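Local coordinates for protein ORF10 (Moritella marina, PDB 6RIW) that probably condenses acyl chains as the ketosynthase-chain length factor didomain of a polyunsaturated fatty acid synthase, one piece of a longer multidomain protein, at residues 164-172 against 702-710; 466-474 against 760-768. One frame throughout, in Å; residues are numbered along the deposited sequence.

Contact 1: residues 164-172 against 702-710; sequences THADNALVA and ITLRQHYGP
The phenol of Y708 reaches across to the carboxylate of D167, donating a hydrogen bond from OH to OD1 over 2.7 Å. OD1 sits at the edge of the ring, in its plane, and accepts through its anti lone pair; carboxylate and ring are nearly coplanar, 14° apart. Around this bond the contact is largely apolar. A166 presents its methyl to H707, with CB 3.5 Å from CD2 of the imidazole. L704, its CG anti to the backbone N (chi1 172°), extends both methyls toward the 3-10 turn 166-169: CD1 lies 3.6 Å from A169 CB, while CD2 meets CD2 of L170 at 3.9 Å. The other methyl of L170, CD1, comes within 3.6 Å of Y708 OH.

In the next shell, H165 ND1 accepts the backbone N-H of D167 at 3.0 Å, in the plane of its ring. D167 also forms a salt bridge with R873 through OD1 and a hydrogen bond with Y82 through OD2, so both carboxylate oxygens are engaged. With an arginine and two phenols about it, this buried carboxylate is likely to be stabilised as the anion, a polar tie between the ketosynthase half and Y708 in the second half.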
ATOM      1  N   THR A 164      17.643  13.866  -3.178  1.00 13.86           N
ATOM      2  CA  THR A 164      16.290  13.355  -3.003  1.00 15.30           C
ATOM      3  C   THR A 164      15.861  13.500  -1.551  1.00 14.29           C
ATOM      4  O   THR A 164      16.563  13.036  -0.644  1.00 13.95           O
ATOM      5  CB  THR A 164      16.222  11.888  -3.459  1.00 15.78           C
ATOM      6  OG1 THR A 164      16.618  11.819  -4.834  1.00 14.11           O
ATOM      7  CG2 THR A 164      14.813  11.342  -3.316  1.00 14.11           C
ATOM      8  N   HIS A 165      14.724  14.174  -1.340  1.00 12.51           N
ATOM      9  CA  HIS A 165      14.168  14.362  -0.001  1.00 14.54           C
ATOM     10  C   HIS A 165      13.708  13.027   0.575  1.00 14.02           C
ATOM     11  O   HIS A 165      13.021  12.245  -0.096  1.00 12.44           O
ATOM     12  CB  HIS A 165      12.981  15.331  -0.061  1.00 16.99           C
ATOM     13  CG  HIS A 165      12.560  15.893   1.270  1.00 16.52           C
ATOM     14  ND1 HIS A 165      11.851  15.157   2.200  1.00 14.53           N
ATOM     15  CD2 HIS A 165      12.696  17.137   1.800  1.00 17.28           C
ATOM     16  CE1 HIS A 165      11.596  15.912   3.258  1.00 16.25           C
ATOM     17  NE2 HIS A 165      12.090  17.121   3.038  1.00 16.32           N
ATOM     18  N   ALA A 166      14.058  12.798   1.843  1.00 13.29           N
ATOM     19  CA  ALA A 166      13.722  11.548   2.535  1.00 11.66           C
ATOM     20  C   ALA A 166      12.239  11.195   2.477  1.00 12.23           C
ATOM     21  O   ALA A 166      11.887  10.005   2.511  1.00 12.14           O
ATOM     22  CB  ALA A 166      14.156  11.647   4.001  1.00 15.62           C
ATOM     23  N   ASP A 167      11.348  12.188   2.421  1.00 11.69           N
ATOM     24  CA  ASP A 167       9.915  11.873   2.384  1.00 11.46           C
ATOM     25  C   ASP A 167       9.544  11.042   1.153  1.00 11.82           C
ATOM     26  O   ASP A 167       8.480  10.418   1.130  1.00 11.42           O
ATOM     27  CB  ASP A 167       9.072  13.166   2.406  1.00 15.63           C
ATOM     28  CG  ASP A 167       8.958  13.809   3.805  1.00 16.92           C
ATOM     29  OD1 ASP A 167       9.371  13.198   4.823  1.00 17.28           O
ATOM     30  OD2 ASP A 167       8.444  14.955   3.883  1.00 14.99           O
ATOM     31  N   ASN A 168      10.382  11.037   0.111  1.00 12.74           N
ATOM     32  CA  ASN A 168      10.155  10.177  -1.038  1.00 11.20           C
ATOM     33  C   ASN A 168      10.260   8.683  -0.711  1.00 11.97           C
ATOM     34  O   ASN A 168       9.849   7.857  -1.529  1.00 11.50           O
ATOM     35  CB  ASN A 168      11.140  10.552  -2.142  1.00 11.94           C
ATOM     36  CG  ASN A 168      10.755  11.860  -2.820  1.00 15.82           C
ATOM     37  OD1 ASN A 168       9.678  11.957  -3.407  1.00 15.18           O
ATOM     38  ND2 ASN A 168      11.607  12.881  -2.704  1.00 12.51           N
ATOM     39  N   ALA A 169      10.754   8.309   0.455  1.00 11.18           N
ATOM     40  CA  ALA A 169      10.731   6.890   0.805  1.00 11.59           C
ATOM     41  C   ALA A 169       9.440   6.469   1.510  1.00 12.76           C
ATOM     42  O   ALA A 169       9.242   5.265   1.754  1.00 13.24           O
ATOM     43  CB  ALA A 169      11.929   6.555   1.699  1.00 11.57           C
ATOM     44  N   LEU A 170       8.574   7.422   1.857  1.00 11.99           N
ATOM     45  CA  LEU A 170       7.307   7.126   2.530  1.00 13.18           C
ATOM     46  C   LEU A 170       6.258   6.872   1.450  1.00 15.60           C
ATOM     47  O   LEU A 170       5.381   7.693   1.159  1.00 14.45           O
ATOM     48  CB  LEU A 170       6.904   8.265   3.468  1.00 11.13           C
ATOM     49  CG  LEU A 170       7.969   8.709   4.503  1.00 13.65           C
ATOM     50  CD1 LEU A 170       7.485   9.904   5.288  1.00 13.22           C
ATOM     51  CD2 LEU A 170       8.299   7.556   5.450  1.00 16.68           C
ATOM     52  N   VAL A 171       6.392   5.711   0.818  1.00 12.25           N
ATOM     53  CA  VAL A 171       5.718   5.506  -0.461  1.00 12.23           C
ATOM     54  C   VAL A 171       4.240   5.167  -0.267  1.00 15.96           C
ATOM     55  O   VAL A 171       3.369   5.704  -0.964  1.00 13.04           O
ATOM     56  CB  VAL A 171       6.465   4.421  -1.261  1.00 15.74           C
ATOM     57  CG1 VAL A 171       5.590   3.893  -2.384  1.00 17.25           C
ATOM     58  CG2 VAL A 171       7.787   4.994  -1.832  1.00 16.16           C
ATOM     59  N   ALA A 172       3.921   4.277   0.674  1.00 12.87           N
ATOM     60  CA  ALA A 172       2.567   3.717   0.716  1.00 15.33           C
ATOM     61  C   ALA A 172       1.533   4.702   1.284  1.00 15.96           C
ATOM     62  O   ALA A 172       0.525   5.005   0.629  1.00 17.33           O
ATOM     63  CB  ALA A 172       2.568   2.402   1.510  1.00 15.52           C
ATOM     64  N   ILE A 702      16.730   1.963   8.979  1.00 10.61           N
ATOM     65  CA  ILE A 702      17.586   2.764   9.851  1.00 10.97           C
ATOM     66  C   ILE A 702      18.072   4.012   9.105  1.00 12.41           C
ATOM     67  O   ILE A 702      18.032   5.139   9.634  1.00 11.20           O
ATOM     68  CB  ILE A 702      18.760   1.923  10.398  1.00 10.82           C
ATOM     69  CG1 ILE A 702      18.411   1.252  11.732  1.00 13.31           C
ATOM     70  CG2 ILE A 702      19.941   2.868  10.762  1.00 14.17           C
ATOM     71  CD1 ILE A 702      17.196   0.357  11.706  1.00 11.44           C
ATOM     72  N   THR A 703      18.503   3.829   7.858  1.00 10.15           N
ATOM     73  CA  THR A 703      18.884   4.941   6.982  1.00 10.53           C
ATOM     74  C   THR A 703      17.772   5.980   6.858  1.00 10.98           C
ATOM     75  O   THR A 703      18.005   7.187   7.015  1.00 11.48           O
ATOM     76  CB  THR A 703      19.221   4.390   5.589  1.00  9.66           C
ATOM     77  OG1 THR A 703      20.329   3.498   5.686  1.00 12.02           O
ATOM     78  CG2 THR A 703      19.575   5.522   4.622  1.00 12.18           C
ATOM     79  N   LEU A 704      16.556   5.526   6.566  1.00 10.46           N
ATOM     80  CA  LEU A 704      15.431   6.442   6.403  1.00 11.29           C
ATOM     81  C   LEU A 704      15.141   7.218   7.685  1.00 11.34           C
ATOM     82  O   LEU A 704      14.983   8.447   7.662  1.00 10.93           O
ATOM     83  CB  LEU A 704      14.189   5.652   5.960  1.00 10.34           C
ATOM     84  CG  LEU A 704      12.883   6.457   5.932  1.00 12.03           C
ATOM     85  CD1 LEU A 704      13.029   7.668   4.986  1.00 11.57           C
ATOM     86  CD2 LEU A 704      11.704   5.580   5.518  1.00 14.79           C
ATOM     87  N   ARG A 705      15.000   6.511   8.815  1.00  8.97           N
ATOM     88  CA  ARG A 705      14.519   7.192  10.008  1.00  9.15           C
ATOM     89  C   ARG A 705      15.574   8.091  10.608  1.00  9.45           C
ATOM     90  O   ARG A 705      15.216   9.079  11.256  1.00 10.47           O
ATOM     91  CB  ARG A 705      14.024   6.173  11.046  1.00  8.99           C
ATOM     92  CG  ARG A 705      12.959   5.206  10.459  1.00 10.16           C
ATOM     93  CD  ARG A 705      11.709   5.942   9.971  1.00 12.79           C
ATOM     94  NE  ARG A 705      10.764   5.010   9.337  1.00 11.59           N
ATOM     95  CZ  ARG A 705       9.536   5.330   8.932  1.00 13.38           C
ATOM     96  NH1 ARG A 705       9.055   6.568   9.100  1.00 12.04           N
ATOM     97  NH2 ARG A 705       8.779   4.396   8.353  1.00 11.95           N
ATOM     98  N   GLN A 706      16.855   7.818  10.348  1.00  9.42           N
ATOM     99  CA  GLN A 706      17.897   8.764  10.754  1.00 10.67           C
ATOM    100  C   GLN A 706      17.691  10.150  10.155  1.00 13.32           C
ATOM    101  O   GLN A 706      18.183  11.135  10.717  1.00 12.53           O
ATOM    102  CB  GLN A 706      19.281   8.252  10.340  1.00 11.88           C
ATOM    103  CG  GLN A 706      19.904   7.298  11.342  1.00 15.27           C
ATOM    104  CD  GLN A 706      21.411   7.313  11.231  1.00 21.53           C
ATOM    105  OE1 GLN A 706      22.098   7.488  12.228  1.00 19.68           O
ATOM    106  NE2 GLN A 706      21.939   7.176   9.993  1.00 21.27           N
ATOM    107  N   HIS A 707      17.025  10.249   8.997  1.00 11.38           N
ATOM    108  CA  HIS A 707      16.737  11.557   8.410  1.00 12.17           C
ATOM    109  C   HIS A 707      15.778  12.385   9.254  1.00 13.81           C
ATOM    110  O   HIS A 707      15.748  13.604   9.089  1.00 13.54           O
ATOM    111  CB  HIS A 707      16.149  11.433   6.990  1.00 13.47           C
ATOM    112  CG  HIS A 707      17.060  10.766   6.010  1.00 13.14           C
ATOM    113  ND1 HIS A 707      18.364  11.163   5.825  1.00 14.03           N
ATOM    114  CD2 HIS A 707      16.862   9.716   5.169  1.00 11.80           C
ATOM    115  CE1 HIS A 707      18.933  10.396   4.909  1.00 13.05           C
ATOM    116  NE2 HIS A 707      18.049   9.500   4.503  1.00 11.24           N
ATOM    117  N   TYR A 708      15.042  11.764  10.190  1.00 11.07           N
ATOM    118  CA  TYR A 708      14.065  12.468  11.018  1.00 12.50           C
ATOM    119  C   TYR A 708      14.525  12.707  12.445  1.00 12.35           C
ATOM    120  O   TYR A 708      13.975  13.591  13.117  1.00 13.87           O
ATOM    121  CB  TYR A 708      12.734  11.697  11.026  1.00 11.52           C
ATOM    122  CG  TYR A 708      12.207  11.564   9.614  1.00 13.20           C
ATOM    123  CD1 TYR A 708      11.610  12.646   8.968  1.00 14.77           C
ATOM    124  CD2 TYR A 708      12.349  10.373   8.914  1.00 17.61           C
ATOM    125  CE1 TYR A 708      11.138  12.532   7.631  1.00 15.92           C
ATOM    126  CE2 TYR A 708      11.882  10.245   7.601  1.00 20.13           C
ATOM    127  CZ  TYR A 708      11.286  11.325   6.967  1.00 17.84           C
ATOM    128  OH  TYR A 708      10.832  11.152   5.672  1.00 16.46           O
ATOM    129  N   GLY A 709      15.520  11.969  12.907  1.00 13.09           N
ATOM    130  CA  GLY A 709      16.083  12.183  14.221  1.00 13.75           C
ATOM    131  C   GLY A 709      17.092  11.101  14.561  1.00 12.69           C
ATOM    132  O   GLY A 709      17.099  10.027  13.952  1.00 12.38           O
ATOM    133  N   PRO A 710      17.936  11.348  15.570  1.00 13.72           N
ATOM    134  CA  PRO A 710      19.016  10.403  15.890  1.00 13.21           C
ATOM    135  C   PRO A 710      18.517   9.119  16.544  1.00 13.38           C
ATOM    136  O   PRO A 710      17.655   9.146  17.430  1.00 12.76           O
ATOM    137  CB  PRO A 710      19.910  11.197  16.864  1.00 14.36           C
ATOM    138  CG  PRO A 710      19.004  12.256  17.433  1.00 17.71           C
ATOM    139  CD  PRO A 710      17.991  12.575  16.368  1.00 13.69           C
TER

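Contact 2: residues 466-474 against 760-768; sequences REPLAIIGM and QVYARIDAV
Two antiparallel strands, 469-474 and 763-768, pair here in the second of the chain's two ketosynthase-like halves, the axes of these strand segments approaching to 4.6 Å. L469 and I765 form a hydrogen-bonded pair, I765 N donating to L469 O at 2.7 Å and L469 N returning the bond to I765 O; A470 and R764 follow as a non-hydrogen-bonded pair. Further along, I471 N reaches A763 O and Y762 N reaches I471 O at 2.8 Å, each donor nearly in line with the acceptor's C=O.

L469, I471 and I765 share one face of the sheet, where CD1 of I471 lies 3.9 Å from CG1 of I765; L469 packs on helix 668-682 and I471 on helix 841-854. At the end of the pairing M474 folds over Y762: a bend at chi3 (-64°) lays CE on one face of the ring, 3.7 Å from its centroid and 15° off the normal, with SD above the same ring in a Met-aromatic contact. I471 O lies at the ring edge, and the ring also stacks with H889. D567 OD2 takes hydrogen bonds from both Y762 OH and M474 N. A leucine in place of Y762 would probably leave the M474 methyl without its aromatic face and D567 without one of its donors.

At the other end R466 NH2 makes a weak bond to D766 O at 2.9 Å; one water bridges R466 NH1 to that same oxygen, and a second links NH2 to V768 N. R466 also forms a salt bridge with E677 through NE. Backbone bonding and an apolar face thus hold the strands together, while the charged guanidinium is met by a carboxylate, a carbonyl and water just before strand 469-474 begins.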
ATOM      1  N   ARG A 466     -22.622   2.865  15.866  1.00 21.20           N
ATOM      2  CA  ARG A 466     -21.307   2.353  16.249  1.00 21.75           C
ATOM      3  C   ARG A 466     -21.372   1.719  17.640  1.00 22.65           C
ATOM      4  O   ARG A 466     -22.235   2.049  18.455  1.00 24.53           O
ATOM      5  CB  ARG A 466     -20.275   3.488  16.246  1.00 22.50           C
ATOM      6  CG  ARG A 466     -20.529   4.451  17.421  1.00 26.03           C
ATOM      7  CD  ARG A 466     -19.319   5.261  17.785  1.00 34.28           C
ATOM      8  NE  ARG A 466     -18.194   4.471  18.290  1.00 29.00           N
ATOM      9  CZ  ARG A 466     -18.021   4.093  19.558  1.00 30.68           C
ATOM     10  NH1 ARG A 466     -18.919   4.386  20.498  1.00 30.54           N
ATOM     11  NH2 ARG A 466     -16.931   3.414  19.889  1.00 28.72           N
ATOM     12  N   GLU A 467     -20.466   0.783  17.901  1.00 25.84           N
ATOM     13  CA  GLU A 467     -20.325   0.159  19.208  1.00 24.88           C
ATOM     14  C   GLU A 467     -18.846  -0.008  19.506  1.00 19.44           C
ATOM     15  O   GLU A 467     -18.030  -0.092  18.582  1.00 21.37           O
ATOM     16  CB  GLU A 467     -20.987  -1.227  19.309  1.00 27.87           C
ATOM     17  CG  GLU A 467     -22.151  -1.515  18.393  1.00 28.60           C
ATOM     18  CD  GLU A 467     -22.547  -2.989  18.445  1.00 29.60           C
ATOM     19  OE1 GLU A 467     -23.174  -3.480  17.474  1.00 36.09           O
ATOM     20  OE2 GLU A 467     -22.197  -3.646  19.451  1.00 27.01           O
ATOM     21  N   PRO A 468     -18.469  -0.092  20.786  1.00 21.29           N
ATOM     22  CA  PRO A 468     -17.092  -0.487  21.110  1.00 18.99           C
ATOM     23  C   PRO A 468     -16.730  -1.797  20.429  1.00 20.26           C
ATOM     24  O   PRO A 468     -17.584  -2.640  20.137  1.00 18.32           O
ATOM     25  CB  PRO A 468     -17.105  -0.639  22.638  1.00 20.96           C
ATOM     26  CG  PRO A 468     -18.199   0.277  23.089  1.00 22.42           C
ATOM     27  CD  PRO A 468     -19.246   0.224  21.998  1.00 22.70           C
ATOM     28  N   LEU A 469     -15.443  -1.953  20.161  1.00 15.44           N
ATOM     29  CA  LEU A 469     -14.920  -3.171  19.565  1.00 15.43           C
ATOM     30  C   LEU A 469     -14.361  -4.045  20.668  1.00 16.40           C
ATOM     31  O   LEU A 469     -13.615  -3.558  21.516  1.00 19.69           O
ATOM     32  CB  LEU A 469     -13.816  -2.841  18.561  1.00 14.86           C
ATOM     33  CG  LEU A 469     -14.236  -2.122  17.285  1.00 18.21           C
ATOM     34  CD1 LEU A 469     -12.988  -1.580  16.607  1.00 20.60           C
ATOM     35  CD2 LEU A 469     -14.955  -3.101  16.376  1.00 21.98           C
ATOM     36  N   ALA A 470     -14.674  -5.333  20.639  1.00 12.42           N
ATOM     37  CA  ALA A 470     -14.075  -6.268  21.576  1.00 13.97           C
ATOM     38  C   ALA A 470     -12.881  -6.951  20.928  1.00 13.01           C
ATOM     39  O   ALA A 470     -13.003  -7.487  19.831  1.00 13.60           O
ATOM     40  CB  ALA A 470     -15.101  -7.316  22.019  1.00 16.43           C
ATOM     41  N   ILE A 471     -11.735  -6.954  21.606  1.00 11.33           N
ATOM     42  CA  ILE A 471     -10.568  -7.709  21.146  1.00 11.32           C
ATOM     43  C   ILE A 471     -10.685  -9.129  21.688  1.00 13.69           C
ATOM     44  O   ILE A 471     -10.675  -9.324  22.908  1.00 15.01           O
ATOM     45  CB  ILE A 471      -9.254  -7.059  21.621  1.00 12.05           C
ATOM     46  CG1 ILE A 471      -9.150  -5.610  21.159  1.00 11.70           C
ATOM     47  CG2 ILE A 471      -8.052  -7.905  21.164  1.00 11.92           C
ATOM     48  CD1 ILE A 471      -8.006  -4.765  21.826  1.00 12.82           C
ATOM     49  N   ILE A 472     -10.815 -10.113  20.795  1.00 12.34           N
ATOM     50  CA  ILE A 472     -11.067 -11.498  21.189  1.00 14.33           C
ATOM     51  C   ILE A 472      -9.968 -12.453  20.752  1.00 14.72           C
ATOM     52  O   ILE A 472     -10.019 -13.642  21.099  1.00 12.63           O
ATOM     53  CB  ILE A 472     -12.431 -11.991  20.656  1.00 13.38           C
ATOM     54  CG1 ILE A 472     -12.446 -11.966  19.116  1.00 14.24           C
ATOM     55  CG2 ILE A 472     -13.528 -11.090  21.158  1.00 13.95           C
ATOM     56  CD1 ILE A 472     -13.709 -12.561  18.516  1.00 16.99           C
ATOM     57  N   GLY A 473      -8.958 -11.992  20.028  1.00 13.49           N
ATOM     58  CA  GLY A 473      -7.901 -12.886  19.633  1.00 13.17           C
ATOM     59  C   GLY A 473      -6.685 -12.026  19.364  1.00 13.98           C
ATOM     60  O   GLY A 473      -6.865 -10.916  18.853  1.00 12.60           O
ATOM     61  N   MET A 474      -5.489 -12.473  19.762  1.00 14.15           N
ATOM     62  CA  MET A 474      -4.261 -11.696  19.580  1.00 12.52           C
ATOM     63  C   MET A 474      -3.077 -12.638  19.386  1.00 14.53           C
ATOM     64  O   MET A 474      -3.043 -13.747  19.938  1.00 16.27           O
ATOM     65  CB  MET A 474      -3.949 -10.771  20.774  1.00 13.16           C
ATOM     66  CG  MET A 474      -5.072  -9.833  21.225  1.00 12.17           C
ATOM     67  SD  MET A 474      -4.541  -8.472  22.283  1.00 15.45           S
ATOM     68  CE  MET A 474      -3.952  -9.324  23.732  1.00 16.03           C
ATOM     69  N   GLN A 760     -14.363 -14.498  25.884  1.00 16.62           N
ATOM     70  CA  GLN A 760     -13.529 -14.239  24.717  1.00 19.13           C
ATOM     71  C   GLN A 760     -12.687 -12.978  24.835  1.00 17.98           C
ATOM     72  O   GLN A 760     -11.733 -12.827  24.071  1.00 17.13           O
ATOM     73  CB  GLN A 760     -14.396 -14.054  23.472  1.00 17.22           C
ATOM     74  CG  GLN A 760     -15.246 -15.242  23.096  1.00 20.08           C
ATOM     75  CD  GLN A 760     -15.850 -15.023  21.744  1.00 20.77           C
ATOM     76  OE1 GLN A 760     -16.902 -14.383  21.617  1.00 19.99           O
ATOM     77  NE2 GLN A 760     -15.163 -15.504  20.709  1.00 21.55           N
ATOM     78  N   VAL A 761     -13.057 -12.043  25.702  1.00 15.46           N
ATOM     79  CA  VAL A 761     -12.659 -10.650  25.546  1.00 15.34           C
ATOM     80  C   VAL A 761     -11.385 -10.372  26.339  1.00 16.99           C
ATOM     81  O   VAL A 761     -11.344 -10.575  27.557  1.00 13.84           O
ATOM     82  CB  VAL A 761     -13.788  -9.707  25.979  1.00 19.67           C
ATOM     83  CG1 VAL A 761     -13.338  -8.266  25.846  1.00 16.57           C
ATOM     84  CG2 VAL A 761     -15.021  -9.980  25.126  1.00 19.85           C
ATOM     85  N   TYR A 762     -10.340  -9.918  25.641  1.00 15.18           N
ATOM     86  CA  TYR A 762      -9.183  -9.369  26.340  1.00 16.20           C
ATOM     87  C   TYR A 762      -9.524  -8.018  26.939  1.00 17.27           C
ATOM     88  O   TYR A 762      -9.397  -7.809  28.151  1.00 14.49           O
ATOM     89  CB  TYR A 762      -7.987  -9.236  25.394  1.00 14.20           C
ATOM     90  CG  TYR A 762      -7.286 -10.527  25.013  1.00 14.28           C
ATOM     91  CD1 TYR A 762      -6.286 -11.054  25.816  1.00 15.09           C
ATOM     92  CD2 TYR A 762      -7.612 -11.196  23.833  1.00 15.43           C
ATOM     93  CE1 TYR A 762      -5.613 -12.219  25.463  1.00 17.28           C
ATOM     94  CE2 TYR A 762      -6.947 -12.358  23.459  1.00 16.87           C
ATOM     95  CZ  TYR A 762      -5.940 -12.862  24.285  1.00 16.05           C
ATOM     96  OH  TYR A 762      -5.307 -14.016  23.925  1.00 16.47           O
ATOM     97  N   ALA A 763      -9.960  -7.084  26.089  1.00 13.67           N
ATOM     98  CA  ALA A 763     -10.273  -5.709  26.441  1.00 14.89           C
ATOM     99  C   ALA A 763     -11.159  -5.172  25.329  1.00 11.92           C
ATOM    100  O   ALA A 763     -11.269  -5.783  24.265  1.00 14.67           O
ATOM    101  CB  ALA A 763      -8.989  -4.859  26.583  1.00 15.64           C
ATOM    102  N   ARG A 764     -11.820  -4.052  25.590  1.00 13.24           N
ATOM    103  CA  ARG A 764     -12.631  -3.387  24.585  1.00 14.39           C
ATOM    104  C   ARG A 764     -11.927  -2.128  24.113  1.00 16.24           C
ATOM    105  O   ARG A 764     -11.331  -1.411  24.918  1.00 16.89           O
ATOM    106  CB  ARG A 764     -14.005  -3.021  25.141  1.00 17.68           C
ATOM    107  CG  ARG A 764     -14.965  -4.166  25.017  1.00 18.25           C
ATOM    108  CD  ARG A 764     -16.330  -3.856  25.606  1.00 25.53           C
ATOM    109  NE  ARG A 764     -17.016  -5.140  25.632  1.00 32.70           N
ATOM    110  CZ  ARG A 764     -16.967  -5.980  26.658  1.00 29.01           C
ATOM    111  NH1 ARG A 764     -17.593  -7.144  26.577  1.00 36.73           N
ATOM    112  NH2 ARG A 764     -16.327  -5.631  27.770  1.00 28.48           N
ATOM    113  N   ILE A 765     -12.023  -1.840  22.817  1.00 14.65           N
ATOM    114  CA  ILE A 765     -11.666  -0.520  22.300  1.00 16.76           C
ATOM    115  C   ILE A 765     -12.930   0.337  22.360  1.00 13.86           C
ATOM    116  O   ILE A 765     -13.853   0.181  21.555  1.00 16.00           O
ATOM    117  CB  ILE A 765     -11.093  -0.579  20.881  1.00 14.89           C
ATOM    118  CG1 ILE A 765      -9.931  -1.571  20.820  1.00 15.42           C
ATOM    119  CG2 ILE A 765     -10.615   0.816  20.492  1.00 13.49           C
ATOM    120  CD1 ILE A 765      -9.306  -1.761  19.398  1.00 17.17           C
ATOM    121  N   ASP A 766     -12.969   1.263  23.318  1.00 16.39           N
ATOM    122  CA  ASP A 766     -14.170   2.072  23.502  1.00 18.16           C
ATOM    123  C   ASP A 766     -14.219   3.255  22.545  1.00 19.40           C
ATOM    124  O   ASP A 766     -15.308   3.745  22.230  1.00 18.12           O
ATOM    125  CB  ASP A 766     -14.255   2.573  24.942  1.00 18.65           C
ATOM    126  CG  ASP A 766     -14.739   1.498  25.906  1.00 28.91           C
ATOM    127  OD1 ASP A 766     -15.442   0.561  25.465  1.00 30.23           O
ATOM    128  OD2 ASP A 766     -14.410   1.588  27.109  1.00 38.97           O
ATOM    129  N   ALA A 767     -13.068   3.736  22.075  1.00 15.60           N
ATOM    130  CA  ALA A 767     -13.082   4.882  21.190  1.00 16.30           C
ATOM    131  C   ALA A 767     -11.745   4.985  20.481  1.00 14.17           C
ATOM    132  O   ALA A 767     -10.705   4.670  21.061  1.00 14.86           O
ATOM    133  CB  ALA A 767     -13.343   6.184  21.964  1.00 19.39           C
ATOM    134  N   VAL A 768     -11.785   5.433  19.235  1.00 13.35           N
ATOM    135  CA  VAL A 768     -10.594   5.921  18.540  1.00 14.74           C
ATOM    136  C   VAL A 768     -10.987   7.228  17.868  1.00 16.38           C
ATOM    137  O   VAL A 768     -12.027   7.302  17.206  1.00 14.93           O
ATOM    138  CB  VAL A 768     -10.036   4.901  17.524  1.00 15.87           C
ATOM    139  CG1 VAL A 768     -11.050   4.587  16.423  1.00 19.06           C
ATOM    140  CG2 VAL A 768      -8.696   5.412  16.924  1.00 17.51           C
TER
HETATM  141  O   HOH W   1     -14.271   4.043  18.056  1.00 22.82           O
HETATM  142  O   HOH W   2     -18.045   4.122  23.188  1.00 30.01           O
HETATM  143  O   HOH W   3     -12.044 -16.116  21.643  1.00 26.92           O

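The two contacts interlock along the chain: 164-172 comes first, then 466-474, 702-710 and 760-768, so each links parts hundreds of residues apart. Their centres are 34 Å from each other, and the nearest atoms about 19 Å, with no touch between them. Contact 2 stays inside the second ketosynthase-like half, joining strand 469-478 near its start to strand 763-772. Contact 1 runs between the halves, setting the loop before helix 174-183 against segment 702-710 on helix 699-706. Strand 741-752, the other sheet neighbour of 469-478, lies in sequence between 702-710 and 760-768. One contact therefore builds the second half internally; the other fastens it to the first within the didomain.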